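Local coordinates for protein ArsR family transcriptional regulator (Comamonas testosteroni, PDB 6UVU) that represses transcription in an Sb(III)-responsive manner, probably by binding operator DNA as a dimer through its winged helix-turn-helix domain, at residues L45-A50 and Q71-Q76. Numbering follows the deposited sequence.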
ATOM      1  N   LEU B  45       2.111  -9.965   4.161  1.00 19.86           N
ATOM      2  CA  LEU B  45       2.053  -9.773   2.720  1.00 20.75           C
ATOM      3  C   LEU B  45       2.400 -11.064   1.994  1.00 19.86           C
ATOM      4  O   LEU B  45       1.772 -11.409   0.990  1.00 19.55           O
ATOM      5  CB  LEU B  45       3.004  -8.640   2.315  1.00 21.79           C
ATOM      6  CG  LEU B  45       2.919  -8.160   0.862  1.00 24.09           C
ATOM      7  CD1 LEU B  45       1.573  -7.494   0.600  1.00 27.21           C
ATOM      8  CD2 LEU B  45       4.058  -7.197   0.478  1.00 25.46           C
ATOM      9  N   ARG B  46       3.407 -11.784   2.486  1.00 21.75           N
ATOM     10  CA  ARG B  46       3.755 -13.076   1.902  1.00 21.93           C
ATOM     11  C   ARG B  46       2.634 -14.083   2.100  1.00 19.48           C
ATOM     12  O   ARG B  46       2.334 -14.863   1.192  1.00 19.44           O
ATOM     13  CB  ARG B  46       5.056 -13.595   2.518  1.00 22.93           C
ATOM     14  CG  ARG B  46       6.275 -12.731   2.227  1.00 24.21           C
ATOM     15  CD  ARG B  46       7.529 -13.448   2.678  1.00 26.32           C
ATOM     16  NE  ARG B  46       7.836 -14.585   1.817  1.00 26.81           N
ATOM     17  CZ  ARG B  46       8.230 -15.770   2.273  1.00 28.03           C
ATOM     18  NH1 ARG B  46       8.339 -15.964   3.580  1.00 27.51           N
ATOM     19  NH2 ARG B  46       8.506 -16.763   1.430  1.00 26.02           N
ATOM     20  N   LEU B  47       1.996 -14.071   3.278  1.00 20.65           N
ATOM     21  CA  LEU B  47       0.857 -14.955   3.517  1.00 20.27           C
ATOM     22  C   LEU B  47      -0.268 -14.648   2.547  1.00 18.47           C
ATOM     23  O   LEU B  47      -0.909 -15.565   2.006  1.00 17.41           O
ATOM     24  CB  LEU B  47       0.358 -14.796   4.962  1.00 23.22           C
ATOM     25  CG  LEU B  47       1.105 -15.500   6.089  1.00 25.45           C
ATOM     26  CD1 LEU B  47       0.550 -15.082   7.457  1.00 24.45           C
ATOM     27  CD2 LEU B  47       0.955 -17.002   5.901  1.00 27.46           C
ATOM     28  N   LEU B  48      -0.508 -13.352   2.309  1.00 17.49           N
ATOM     29  CA  LEU B  48      -1.593 -12.919   1.430  1.00 17.62           C
ATOM     30  C   LEU B  48      -1.311 -13.301  -0.015  1.00 17.39           C
ATOM     31  O   LEU B  48      -2.224 -13.680  -0.758  1.00 17.61           O
ATOM     32  CB  LEU B  48      -1.778 -11.410   1.540  1.00 18.53           C
ATOM     33  CG  LEU B  48      -2.911 -10.797   2.365  1.00 20.96           C
ATOM     34  CD1 LEU B  48      -3.449 -11.756   3.380  1.00 21.52           C
ATOM     35  CD2 LEU B  48      -2.447  -9.497   3.036  1.00 20.19           C
ATOM     36  N   HIS B  49      -0.054 -13.187  -0.435  1.00 16.66           N
ATOM     37  CA  HIS B  49       0.296 -13.612  -1.780  1.00 16.16           C
ATOM     38  C   HIS B  49       0.146 -15.126  -1.940  1.00 16.27           C
ATOM     39  O   HIS B  49      -0.416 -15.593  -2.934  1.00 13.78           O
ATOM     40  CB  HIS B  49       1.719 -13.176  -2.125  1.00 15.74           C
ATOM     41  CG  HIS B  49       2.082 -13.462  -3.552  1.00 14.92           C
ATOM     42  ND1 HIS B  49       3.376 -13.691  -3.967  1.00 15.61           N
ATOM     43  CD2 HIS B  49       1.310 -13.537  -4.661  1.00 14.31           C
ATOM     44  CE1 HIS B  49       3.383 -13.905  -5.273  1.00 13.94           C
ATOM     45  NE2 HIS B  49       2.142 -13.816  -5.717  1.00 13.34           N
ATOM     46  N   ALA B  50       0.669 -15.904  -0.986  1.00 17.76           N
ATOM     47  CA  ALA B  50       0.537 -17.361  -1.047  1.00 18.96           C
ATOM     48  C   ALA B  50      -0.929 -17.788  -1.100  1.00 22.08           C
ATOM     49  O   ALA B  50      -1.275 -18.747  -1.798  1.00 20.97           O
ATOM     50  CB  ALA B  50       1.236 -18.005   0.151  1.00 18.95           C
ATOM     51  N   GLN B  71       1.627 -22.965  13.900  1.00 45.96           N
ATOM     52  CA  GLN B  71       0.917 -22.310  14.999  1.00 49.84           C
ATOM     53  C   GLN B  71       0.960 -20.790  14.869  1.00 47.80           C
ATOM     54  O   GLN B  71      -0.052 -20.114  15.090  1.00 42.49           O
ATOM     55  CB  GLN B  71       1.486 -22.758  16.346  1.00 53.27           C
ATOM     56  CG  GLN B  71       0.564 -23.709  17.103  1.00 56.79           C
ATOM     57  CD  GLN B  71      -0.867 -23.178  17.218  1.00 56.44           C
ATOM     58  OE1 GLN B  71      -1.086 -22.019  17.579  1.00 57.11           O
ATOM     59  NE2 GLN B  71      -1.844 -24.027  16.902  1.00 51.45           N
ATOM     60  N   ALA B  72       2.125 -20.239  14.511  1.00 43.23           N
ATOM     61  CA  ALA B  72       2.222 -18.808  14.258  1.00 40.47           C
ATOM     62  C   ALA B  72       1.391 -18.402  13.045  1.00 38.75           C
ATOM     63  O   ALA B  72       0.720 -17.362  13.065  1.00 38.38           O
ATOM     64  CB  ALA B  72       3.686 -18.419  14.059  1.00 39.17           C
ATOM     65  N   VAL B  73       1.442 -19.195  11.968  1.00 35.56           N
ATOM     66  CA  VAL B  73       0.642 -18.892  10.780  1.00 34.44           C
ATOM     67  C   VAL B  73      -0.839 -18.943  11.124  1.00 34.60           C
ATOM     68  O   VAL B  73      -1.629 -18.086  10.699  1.00 31.90           O
ATOM     69  CB  VAL B  73       0.981 -19.861   9.627  1.00 34.54           C
ATOM     70  CG1 VAL B  73      -0.051 -19.744   8.508  1.00 33.82           C
ATOM     71  CG2 VAL B  73       2.372 -19.596   9.076  1.00 37.83           C
ATOM     72  N   SER B  74      -1.232 -19.950  11.908  1.00 34.33           N
ATOM     73  CA  SER B  74      -2.635 -20.096  12.275  1.00 32.52           C
ATOM     74  C   SER B  74      -3.134 -18.846  12.972  1.00 32.28           C
ATOM     75  O   SER B  74      -4.188 -18.303  12.627  1.00 29.90           O
ATOM     76  CB  SER B  74      -2.830 -21.320  13.174  1.00 33.83           C
ATOM     77  OG  SER B  74      -4.160 -21.363  13.677  1.00 33.54           O
ATOM     78  N   ASN B  75      -2.367 -18.355  13.939  1.00 33.68           N
ATOM     79  CA  ASN B  75      -2.811 -17.181  14.670  1.00 33.86           C
ATOM     80  C   ASN B  75      -2.917 -15.989  13.735  1.00 32.44           C
ATOM     81  O   ASN B  75      -3.910 -15.257  13.770  1.00 32.94           O
ATOM     82  CB  ASN B  75      -1.874 -16.927  15.853  1.00 38.21           C
ATOM     83  CG  ASN B  75      -1.830 -18.122  16.837  1.00 40.68           C
ATOM     84  OD1 ASN B  75      -2.710 -19.006  16.826  1.00 35.38           O
ATOM     85  ND2 ASN B  75      -0.802 -18.148  17.684  1.00 42.34           N
ATOM     86  N   GLN B  76      -1.945 -15.839  12.825  1.00 32.63           N
ATOM     87  CA  GLN B  76      -1.978 -14.755  11.846  1.00 31.02           C
ATOM     88  C   GLN B  76      -3.232 -14.813  10.985  1.00 30.66           C
ATOM     89  O   GLN B  76      -3.817 -13.774  10.655  1.00 31.40           O
ATOM     90  CB  GLN B  76      -0.735 -14.823  10.957  1.00 35.64           C
ATOM     91  CG  GLN B  76       0.569 -14.432  11.634  1.00 38.14           C
ATOM     92  CD  GLN B  76       0.967 -12.995  11.332  1.00 41.37           C
ATOM     93  OE1 GLN B  76       0.114 -12.107  11.226  1.00 44.24           O
ATOM     94  NE2 GLN B  76       2.270 -12.763  11.177  1.00 42.42           N
TER
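The one flat group among the three touching residues, the carboxamide of Q76, has no part in the closest approach to L47, which is made by the aliphatic base of that side chain. This apolar contact lies inside the winged helix-turn-helix domain of the ArsR fold, where L47 on helix 42-54 reaches toward helix 70-82, the second helix of the helix-turn-helix and, as in relatives, probably the DNA-recognition helix. No hydrogen bond links the two segments; their nearest CA atoms, those of L47 and V73, are 8.3 Å apart, and the L47 side chain fills the interval. With CG anti to its carbonyl carbon (chi1 -80°) and CD1 anti to CA (chi2 173°), its isopropyl fork straddles one turn of the facing helix, CD2 on the V73 side and CD1 on the Q76 side. CD2 lies 3.9 Å from CG1 of V73. L62 and A63 of helix 59-65 join this buried core, packing on L47 and V73 respectively. Nearby, R46 NE and H49 ND1 hydrogen-bond to backbone atoms of I24 of the second subunit. The side chains of L47 and Q76 cross at about a right angle, with L47 CD1 3.7 Å from Q76 CB.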